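Local coordinates for Ara h 8 allergen isoform (Arachis hypogaea, PDB 6V8M), which belongs to the Bet v 1 (PR-10) family, is a peanut allergen, binds the probe 8-anilino-1-naphthalene sulfonate and may, like relatives, bind small ligands such as abscisic acid, at residues G46-A58 against V67-Y81. Sequence-based numbering, arbitrary orientation.
Sequences GNGGPGTVKKVTA and VLHKIDAIDEATYTY. With 2AN (8-anilino-1-naphthalene sulfonate), chain E; 2AN (8-anilino-1-naphthalene sulfonate), chain G.
Val56 lays its CG2 methyl over one face of the His69 imidazole, a CH-pi contact 3.8 Å from the ring centroid, displaced toward the rim. With CG anti to the carbonyl carbon (chi1 -74°), the histidine reaches into the cavity of the Bet v 1 fold, and its NE2 donates a 2.9 Å hydrogen bond to sulfonate O1 of one ligand. Val67 CG2 lies at the ring edge, 3.3 Å from the same O1, and its CG1 packs on the anilino ring, as does Ala58 CB. These side chains line the inner face of the antiparallel hairpin 53-59/64-75, whose pairs Lys54-His69 and Val56-Val67 are each doubly hydrogen-bonded through the backbone. Lys54, extended beyond CG, runs along that face past Ile71 CD1; its NZ donates at 3.0 Å to the OH of Tyr81, whose side chain comes from the opposite direction, and is salt-bridged to Asp28. On the other face Leu68 CD2 rests against Lys55 CB at 3.9 Å, while the Lys55 chain, CG anti to the backbone N (chi1 -175°), stretches away along a second ligand's naphthalene and binds its sulfonate O2 through NZ at 2.8 Å. Leading into strand 53-59, the glycine-rich loop of the Bet v 1 fold closes over Ile71: CD1 abuts Gly48 O and Thr52 CB, and CG2 faces Pro50. Thr52 OG1 fixes the loop from within, donating to Gly49 O at 2.7 Å and accepting from Gly48 N. Ile71 thus holds the loop by packing and by backbone bonds from its N to Thr52 O and from Gly51 N to its O; a phenol and a carboxylate satisfy the buried ammonium, and the sulfonate would probably favour a protonated His69, which nearby Lys54 would oppose.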
ATOM      1  N   GLY A  46      -4.219  17.406  -3.436  1.00 46.62           N
ATOM      2  CA  GLY A  46      -2.908  17.312  -4.100  1.00 47.87           C
ATOM      3  C   GLY A  46      -2.997  16.733  -5.499  1.00 49.10           C
ATOM      4  O   GLY A  46      -4.121  16.551  -6.007  1.00 50.01           O
ATOM      5  N   ASN A  47      -1.821  16.407  -6.024  1.00 49.40           N
ATOM      6  CA  ASN A  47      -1.409  16.307  -7.445  1.00 53.67           C
ATOM      7  C   ASN A  47      -0.850  14.904  -7.721  1.00 50.81           C
ATOM      8  O   ASN A  47      -0.562  14.607  -8.881  1.00 52.03           O
ATOM      9  CB  ASN A  47      -0.353  17.399  -7.719  1.00 59.48           C
ATOM     10  CG  ASN A  47       0.847  17.370  -6.765  1.00 62.06           C
ATOM     11  OD1 ASN A  47       0.828  16.732  -5.706  1.00 59.68           O
ATOM     12  ND2 ASN A  47       1.912  18.080  -7.107  1.00 65.64           N
ATOM     13  N   GLY A  48      -0.698  14.055  -6.698  1.00 46.16           N
ATOM     14  CA  GLY A  48       0.014  12.767  -6.798  1.00 45.08           C
ATOM     15  C   GLY A  48       1.442  12.830  -6.269  1.00 44.45           C
ATOM     16  O   GLY A  48       2.095  11.773  -6.293  1.00 43.58           O
ATOM     17  N   GLY A  49       1.920  14.008  -5.836  1.00 46.34           N
ATOM     18  CA  GLY A  49       3.248  14.170  -5.203  1.00 44.42           C
ATOM     19  C   GLY A  49       3.165  14.070  -3.686  1.00 41.20           C
ATOM     20  O   GLY A  49       2.096  13.820  -3.134  1.00 40.29           O
ATOM     21  N   PRO A  50       4.284  14.260  -2.945  1.00 42.18           N
ATOM     22  CA  PRO A  50       4.267  14.191  -1.486  1.00 42.59           C
ATOM     23  C   PRO A  50       3.210  15.129  -0.889  1.00 43.04           C
ATOM     24  O   PRO A  50       3.048  16.235  -1.393  1.00 41.12           O
ATOM     25  CB  PRO A  50       5.671  14.635  -1.054  1.00 45.36           C
ATOM     26  CG  PRO A  50       6.515  14.363  -2.246  1.00 43.81           C
ATOM     27  CD  PRO A  50       5.625  14.571  -3.456  1.00 44.70           C
ATOM     28  N   GLY A  51       2.505  14.655   0.142  1.00 41.31           N
ATOM     29  CA  GLY A  51       1.420  15.417   0.794  1.00 41.97           C
ATOM     30  C   GLY A  51       0.049  15.088   0.214  1.00 39.75           C
ATOM     31  O   GLY A  51      -0.928  15.533   0.799  1.00 39.39           O
ATOM     32  N   THR A  52      -0.025  14.392  -0.928  1.00 38.37           N
ATOM     33  CA  THR A  52      -1.305  13.993  -1.572  1.00 37.56           C
ATOM     34  C   THR A  52      -2.085  13.128  -0.580  1.00 35.02           C
ATOM     35  O   THR A  52      -1.479  12.218   0.056  1.00 34.94           O
ATOM     36  CB  THR A  52      -1.090  13.263  -2.900  1.00 37.86           C
ATOM     37  OG1 THR A  52      -0.476  14.183  -3.804  1.00 39.88           O
ATOM     38  CG2 THR A  52      -2.383  12.706  -3.466  1.00 38.26           C
ATOM     39  N   VAL A  53      -3.366  13.423  -0.410  1.00 34.48           N
ATOM     40  CA  VAL A  53      -4.274  12.632   0.460  1.00 34.52           C
ATOM     41  C   VAL A  53      -5.310  11.957  -0.420  1.00 34.21           C
ATOM     42  O   VAL A  53      -5.927  12.647  -1.246  1.00 35.20           O
ATOM     43  CB  VAL A  53      -4.920  13.503   1.552  1.00 37.51           C
ATOM     44  CG1 VAL A  53      -5.881  12.687   2.412  1.00 37.31           C
ATOM     45  CG2 VAL A  53      -3.823  14.127   2.405  1.00 39.18           C
ATOM     46  N   LYS A  54      -5.498  10.663  -0.206  1.00 34.20           N
ATOM     47  CA  LYS A  54      -6.475   9.869  -0.966  1.00 35.74           C
ATOM     48  C   LYS A  54      -7.493   9.259  -0.018  1.00 35.13           C
ATOM     49  O   LYS A  54      -7.161   8.867   1.121  1.00 33.83           O
ATOM     50  CB  LYS A  54      -5.833   8.712  -1.736  1.00 37.72           C
ATOM     51  CG  LYS A  54      -4.493   9.026  -2.382  1.00 41.90           C
ATOM     52  CD  LYS A  54      -3.901   7.822  -3.076  1.00 45.24           C
ATOM     53  CE  LYS A  54      -2.500   8.059  -3.585  1.00 47.72           C
ATOM     54  NZ  LYS A  54      -1.919   6.814  -4.152  1.00 47.80           N
ATOM     55  N   LYS A  55      -8.685   9.091  -0.537  1.00 33.32           N
ATOM     56  CA  LYS A  55      -9.750   8.363   0.175  1.00 33.81           C
ATOM     57  C   LYS A  55      -9.939   7.037  -0.557  1.00 33.56           C
ATOM     58  O   LYS A  55     -10.271   7.058  -1.762  1.00 34.17           O
ATOM     59  CB  LYS A  55     -11.027   9.181   0.192  1.00 35.63           C
ATOM     60  CG  LYS A  55     -12.153   8.574   1.004  1.00 37.85           C
ATOM     61  CD  LYS A  55     -13.434   9.372   0.859  1.00 41.93           C
ATOM     62  CE  LYS A  55     -14.495   8.817   1.777  1.00 45.83           C
ATOM     63  NZ  LYS A  55     -15.864   9.176   1.338  1.00 50.77           N
ATOM     64  N   VAL A  56      -9.780   5.939   0.158  1.00 31.77           N
ATOM     65  CA  VAL A  56      -9.970   4.601  -0.442  1.00 32.03           C
ATOM     66  C   VAL A  56     -11.257   4.012   0.113  1.00 33.31           C
ATOM     67  O   VAL A  56     -11.338   3.811   1.312  1.00 32.97           O
ATOM     68  CB  VAL A  56      -8.796   3.643  -0.207  1.00 31.79           C
ATOM     69  CG1 VAL A  56      -9.148   2.310  -0.833  1.00 33.30           C
ATOM     70  CG2 VAL A  56      -7.453   4.165  -0.695  1.00 33.12           C
ATOM     71  N   THR A  57     -12.218   3.743  -0.754  1.00 33.81           N
ATOM     72  CA  THR A  57     -13.539   3.189  -0.376  1.00 33.93           C
ATOM     73  C   THR A  57     -13.607   1.717  -0.793  1.00 35.21           C
ATOM     74  O   THR A  57     -13.327   1.413  -1.949  1.00 34.77           O
ATOM     75  CB  THR A  57     -14.692   4.005  -0.981  1.00 36.44           C
ATOM     76  OG1 THR A  57     -14.577   5.339  -0.469  1.00 37.98           O
ATOM     77  CG2 THR A  57     -16.035   3.436  -0.593  1.00 38.18           C
ATOM     78  N   ALA A  58     -14.059   0.855   0.116  1.00 34.60           N
ATOM     79  CA  ALA A  58     -14.148  -0.591  -0.144  1.00 37.33           C
ATOM     80  C   ALA A  58     -15.447  -1.155   0.410  1.00 41.73           C
ATOM     81  O   ALA A  58     -15.970  -0.610   1.409  1.00 41.26           O
ATOM     82  CB  ALA A  58     -12.942  -1.297   0.434  1.00 36.51           C
ATOM     83  N   VAL A  67     -10.811   4.345   4.212  1.00 32.22           N
ATOM     84  CA  VAL A  67      -9.598   4.773   4.941  1.00 31.99           C
ATOM     85  C   VAL A  67      -8.948   5.899   4.138  1.00 31.11           C
ATOM     86  O   VAL A  67      -9.277   6.063   2.953  1.00 31.40           O
ATOM     87  CB  VAL A  67      -8.617   3.617   5.195  1.00 33.34           C
ATOM     88  CG1 VAL A  67      -9.285   2.458   5.911  1.00 35.56           C
ATOM     89  CG2 VAL A  67      -7.987   3.160   3.892  1.00 34.51           C
ATOM     90  N   LEU A  68      -8.049   6.638   4.774  1.00 31.34           N
ATOM     91  CA  LEU A  68      -7.314   7.736   4.125  1.00 32.61           C
ATOM     92  C   LEU A  68      -5.862   7.311   3.963  1.00 31.65           C
ATOM     93  O   LEU A  68      -5.317   6.609   4.843  1.00 31.99           O
ATOM     94  CB  LEU A  68      -7.447   9.035   4.928  1.00 34.50           C
ATOM     95  CG  LEU A  68      -8.873   9.575   5.142  1.00 35.87           C
ATOM     96  CD1 LEU A  68      -8.792  10.908   5.860  1.00 40.22           C
ATOM     97  CD2 LEU A  68      -9.632   9.736   3.836  1.00 35.72           C
ATOM     98  N   HIS A  69      -5.272   7.677   2.835  1.00 32.63           N
ATOM     99  CA  HIS A  69      -3.833   7.473   2.563  1.00 33.21           C
ATOM    100  C   HIS A  69      -3.170   8.831   2.409  1.00 33.94           C
ATOM    101  O   HIS A  69      -3.764   9.701   1.769  1.00 37.21           O
ATOM    102  CB  HIS A  69      -3.599   6.735   1.245  1.00 36.18           C
ATOM    103  CG  HIS A  69      -3.908   5.299   1.230  1.00 38.61           C
ATOM    104  ND1 HIS A  69      -3.238   4.434   0.399  1.00 39.21           N
ATOM    105  CD2 HIS A  69      -4.873   4.585   1.857  1.00 38.39           C
ATOM    106  CE1 HIS A  69      -3.774   3.236   0.520  1.00 39.97           C
ATOM    107  NE2 HIS A  69      -4.753   3.300   1.424  1.00 37.92           N
ATOM    108  N   LYS A  70      -1.948   8.984   2.894  1.00 32.61           N
ATOM    109  CA  LYS A  70      -1.144  10.182   2.583  1.00 34.38           C
ATOM    110  C   LYS A  70       0.181   9.751   1.945  1.00 34.21           C
ATOM    111  O   LYS A  70       0.828   8.856   2.483  1.00 33.53           O
ATOM    112  CB  LYS A  70      -0.881  10.967   3.861  1.00 38.01           C
ATOM    113  CG  LYS A  70      -0.120  12.270   3.663  1.00 43.59           C
ATOM    114  CD  LYS A  70       0.423  12.797   4.959  1.00 50.61           C
ATOM    115  CE  LYS A  70       0.950  14.212   4.880  1.00 58.29           C
ATOM    116  NZ  LYS A  70       1.782  14.521   6.072  1.00 62.50           N
ATOM    117  N   ILE A  71       0.572  10.375   0.845  1.00 33.59           N
ATOM    118  CA  ILE A  71       1.901  10.140   0.221  1.00 33.75           C
ATOM    119  C   ILE A  71       2.954  10.858   1.060  1.00 35.84           C
ATOM    120  O   ILE A  71       2.912  12.108   1.179  1.00 35.77           O
ATOM    121  CB  ILE A  71       1.958  10.599  -1.252  1.00 34.19           C
ATOM    122  CG1 ILE A  71       0.847   9.942  -2.055  1.00 34.17           C
ATOM    123  CG2 ILE A  71       3.328  10.298  -1.834  1.00 34.52           C
ATOM    124  CD1 ILE A  71       0.884  10.235  -3.532  1.00 33.32           C
ATOM    125  N   ASP A  72       3.899  10.096   1.599  1.00 34.57           N
ATOM    126  CA  ASP A  72       5.033  10.662   2.375  1.00 36.34           C
ATOM    127  C   ASP A  72       6.218  10.943   1.438  1.00 37.77           C
ATOM    128  O   ASP A  72       6.876  12.022   1.571  1.00 41.29           O
ATOM    129  CB  ASP A  72       5.419   9.744   3.539  1.00 37.17           C
ATOM    130  CG  ASP A  72       4.283   9.454   4.510  1.00 39.78           C
ATOM    131  OD1 ASP A  72       3.652  10.423   4.993  1.00 42.47           O
ATOM    132  OD2 ASP A  72       4.048   8.269   4.800  1.00 37.30           O
ATOM    133  N   ALA A  73       6.476  10.072   0.480  1.00 35.64           N
ATOM    134  CA  ALA A  73       7.564  10.273  -0.494  1.00 36.78           C
ATOM    135  C   ALA A  73       7.244   9.493  -1.752  1.00 37.24           C
ATOM    136  O   ALA A  73       6.664   8.398  -1.647  1.00 36.97           O
ATOM    137  CB  ALA A  73       8.906   9.855   0.083  1.00 37.46           C
ATOM    138  N   ILE A  74       7.617  10.041  -2.900  1.00 36.65           N
ATOM    139  CA  ILE A  74       7.453   9.308  -4.177  1.00 36.73           C
ATOM    140  C   ILE A  74       8.561   9.754  -5.129  1.00 37.63           C
ATOM    141  O   ILE A  74       8.781  10.977  -5.251  1.00 37.17           O
ATOM    142  CB  ILE A  74       6.039   9.491  -4.754  1.00 38.35           C
ATOM    143  CG1 ILE A  74       5.871   8.691  -6.044  1.00 38.90           C
ATOM    144  CG2 ILE A  74       5.672  10.961  -4.954  1.00 40.16           C
ATOM    145  CD1 ILE A  74       4.437   8.651  -6.538  1.00 39.21           C
ATOM    146  N   ASP A  75       9.269   8.787  -5.708  1.00 37.44           N
ATOM    147  CA  ASP A  75      10.402   9.083  -6.612  1.00 39.30           C
ATOM    148  C   ASP A  75      10.518   7.962  -7.641  1.00 37.68           C
ATOM    149  O   ASP A  75      10.899   6.841  -7.257  1.00 36.31           O
ATOM    150  CB  ASP A  75      11.699   9.319  -5.835  1.00 43.30           C
ATOM    151  CG  ASP A  75      12.817   9.822  -6.739  1.00 46.30           C
ATOM    152  OD1 ASP A  75      12.761  10.980  -7.178  1.00 53.02           O
ATOM    153  OD2 ASP A  75      13.662   9.014  -7.103  1.00 50.66           O
ATOM    154  N   GLU A  76      10.259   8.301  -8.901  1.00 39.58           N
ATOM    155  CA  GLU A  76      10.306   7.338 -10.020  1.00 41.63           C
ATOM    156  C   GLU A  76      11.721   6.782 -10.190  1.00 39.67           C
ATOM    157  O   GLU A  76      11.824   5.590 -10.393  1.00 38.33           O
ATOM    158  CB  GLU A  76       9.839   7.965 -11.330  1.00 47.42           C
ATOM    159  CG  GLU A  76       8.339   7.860 -11.498  1.00 52.69           C
ATOM    160  CD  GLU A  76       7.791   8.349 -12.827  1.00 56.84           C
ATOM    161  OE1 GLU A  76       6.579   8.636 -12.883  1.00 58.87           O
ATOM    162  OE2 GLU A  76       8.580   8.446 -13.800  1.00 65.63           O
ATOM    163  N   ALA A  77      12.774   7.587 -10.109  1.00 38.02           N
ATOM    164  CA  ALA A  77      14.130   7.127 -10.479  1.00 39.41           C
ATOM    165  C   ALA A  77      14.614   6.084  -9.474  1.00 37.19           C
ATOM    166  O   ALA A  77      15.344   5.137  -9.888  1.00 37.34           O
ATOM    167  CB  ALA A  77      15.106   8.253 -10.536  1.00 41.75           C
ATOM    168  N   THR A  78      14.218   6.224  -8.211  1.00 36.34           N
ATOM    169  CA  THR A  78      14.644   5.302  -7.126  1.00 34.86           C
ATOM    170  C   THR A  78      13.557   4.252  -6.854  1.00 34.03           C
ATOM    171  O   THR A  78      13.757   3.433  -5.963  1.00 33.97           O
ATOM    172  CB  THR A  78      15.014   6.069  -5.851  1.00 35.90           C
ATOM    173  OG1 THR A  78      13.853   6.764  -5.374  1.00 37.62           O
ATOM    174  CG2 THR A  78      16.173   7.017  -6.063  1.00 37.17           C
ATOM    175  N   TYR A  79      12.430   4.279  -7.567  1.00 34.41           N
ATOM    176  CA  TYR A  79      11.338   3.293  -7.379  1.00 33.63           C
ATOM    177  C   TYR A  79      10.849   3.321  -5.927  1.00 32.84           C
ATOM    178  O   TYR A  79      10.557   2.291  -5.331  1.00 32.86           O
ATOM    179  CB  TYR A  79      11.803   1.891  -7.749  1.00 34.23           C
ATOM    180  CG  TYR A  79      12.501   1.785  -9.073  1.00 34.24           C
ATOM    181  CD1 TYR A  79      11.898   2.157 -10.251  1.00 34.11           C
ATOM    182  CD2 TYR A  79      13.794   1.299  -9.140  1.00 35.10           C
ATOM    183  CE1 TYR A  79      12.559   2.047 -11.467  1.00 36.93           C
ATOM    184  CE2 TYR A  79      14.460   1.164 -10.346  1.00 37.22           C
ATOM    185  CZ  TYR A  79      13.836   1.519 -11.519  1.00 38.34           C
ATOM    186  OH  TYR A  79      14.530   1.374 -12.695  1.00 39.78           O
ATOM    187  N   THR A  80      10.762   4.520  -5.372  1.00 33.28           N
ATOM    188  CA  THR A  80      10.417   4.798  -3.964  1.00 34.37           C
ATOM    189  C   THR A  80       8.955   5.222  -3.852  1.00 33.32           C
ATOM    190  O   THR A  80       8.543   6.147  -4.523  1.00 34.14           O
ATOM    191  CB  THR A  80      11.337   5.860  -3.352  1.00 39.22           C
ATOM    192  OG1 THR A  80      12.594   5.193  -3.205  1.00 40.61           O
ATOM    193  CG2 THR A  80      10.846   6.337  -2.001  1.00 40.92           C
ATOM    194  N   TYR A  81       8.242   4.603  -2.915  1.00 32.68           N
ATOM    195  CA  TYR A  81       6.862   5.014  -2.568  1.00 32.30           C
ATOM    196  C   TYR A  81       6.644   4.759  -1.082  1.00 30.75           C
ATOM    197  O   TYR A  81       6.594   3.608  -0.676  1.00 33.61           O
ATOM    198  CB  TYR A  81       5.830   4.313  -3.446  1.00 33.58           C
ATOM    199  CG  TYR A  81       4.428   4.830  -3.214  1.00 32.08           C
ATOM    200  CD1 TYR A  81       4.136   6.170  -3.344  1.00 34.99           C
ATOM    201  CD2 TYR A  81       3.379   3.972  -2.947  1.00 33.18           C
ATOM    202  CE1 TYR A  81       2.857   6.669  -3.122  1.00 38.31           C
ATOM    203  CE2 TYR A  81       2.097   4.459  -2.688  1.00 36.24           C
ATOM    204  CZ  TYR A  81       1.830   5.815  -2.773  1.00 38.46           C
ATOM    205  OH  TYR A  81       0.555   6.286  -2.556  1.00 42.31           O
TER
HETATM  206  C1  2AN E 203      -6.984  -0.836   4.045  1.00 43.22           C
HETATM  207  C2  2AN E 203      -7.254  -1.094   5.360  1.00 41.00           C
HETATM  208  C3  2AN E 203      -6.285  -1.626   6.213  1.00 40.43           C
HETATM  209  C4  2AN E 203      -5.088  -1.998   5.706  1.00 44.68           C
HETATM  210  C5  2AN E 203      -4.753  -1.759   4.354  1.00 41.33           C
HETATM  211  C6  2AN E 203      -3.476  -2.121   3.872  1.00 39.41           C
HETATM  212  C7  2AN E 203      -3.128  -1.918   2.600  1.00 39.76           C
HETATM  213  C8  2AN E 203      -4.005  -1.282   1.716  1.00 43.15           C
HETATM  214  N   2AN E 203      -7.999  -0.394   3.184  1.00 44.42           N
HETATM  215  S   2AN E 203      -6.159   0.020   0.926  1.00 44.78           S
HETATM  216  C9  2AN E 203      -5.272  -0.953   2.107  1.00 38.82           C
HETATM  217  C10 2AN E 203      -5.701  -1.163   3.469  1.00 39.91           C
HETATM  218  C11 2AN E 203      -9.391  -0.368   3.418  1.00 39.37           C
HETATM  219  C12 2AN E 203     -10.110   0.594   2.718  1.00 37.88           C
HETATM  220  C13 2AN E 203     -11.471   0.733   2.933  1.00 37.26           C
HETATM  221  C14 2AN E 203     -12.127  -0.089   3.820  1.00 37.14           C
HETATM  222  C15 2AN E 203     -11.424  -1.049   4.513  1.00 39.64           C
HETATM  223  C16 2AN E 203     -10.060  -1.193   4.317  1.00 41.78           C
HETATM  224  O1  2AN E 203      -6.643   1.162   1.645  1.00 43.92           O
HETATM  225  O2  2AN E 203      -5.281   0.310  -0.169  1.00 46.93           O
HETATM  226  O3  2AN E 203      -7.379  -0.771   0.420  1.00 41.37           O
HETATM  227  C1  2AN G 205     -14.051  12.953   1.750  0.75 61.16           C
HETATM  228  C2  2AN G 205     -12.761  13.247   2.061  0.75 60.66           C
HETATM  229  C3  2AN G 205     -12.214  12.907   3.308  0.75 59.33           C
HETATM  230  C4  2AN G 205     -12.982  12.305   4.251  0.75 58.29           C
HETATM  231  C5  2AN G 205     -14.337  11.990   3.987  0.75 58.30           C
HETATM  232  C6  2AN G 205     -15.139  11.359   4.965  0.75 59.71           C
HETATM  233  C7  2AN G 205     -16.435  11.059   4.723  0.75 62.40           C
HETATM  234  C8  2AN G 205     -17.012  11.350   3.475  0.75 61.90           C
HETATM  235  N   2AN G 205     -14.606  13.307   0.502  0.75 66.64           N
HETATM  236  S   2AN G 205     -17.094  12.256   0.962  0.75 71.40           S
HETATM  237  C9  2AN G 205     -16.281  11.970   2.499  0.75 64.27           C
HETATM  238  C10 2AN G 205     -14.901  12.312   2.717  0.75 59.17           C
HETATM  239  C11 2AN G 205     -13.985  13.450  -0.751  0.75 72.10           C
HETATM  240  C12 2AN G 205     -13.520  14.694  -1.156  0.75 74.12           C
HETATM  241  C13 2AN G 205     -12.928  14.844  -2.400  0.75 74.88           C
HETATM  242  C14 2AN G 205     -12.813  13.768  -3.252  0.75 74.82           C
HETATM  243  C15 2AN G 205     -13.287  12.537  -2.862  0.75 75.25           C
HETATM  244  C16 2AN G 205     -13.879  12.371  -1.620  0.75 74.57           C
HETATM  245  O1  2AN G 205     -18.486  11.545   1.067  0.75 69.47           O
HETATM  246  O2  2AN G 205     -16.374  11.563  -0.060  0.75 72.90           O
HETATM  247  O3  2AN G 205     -17.323  13.662   0.816  0.75 73.05           O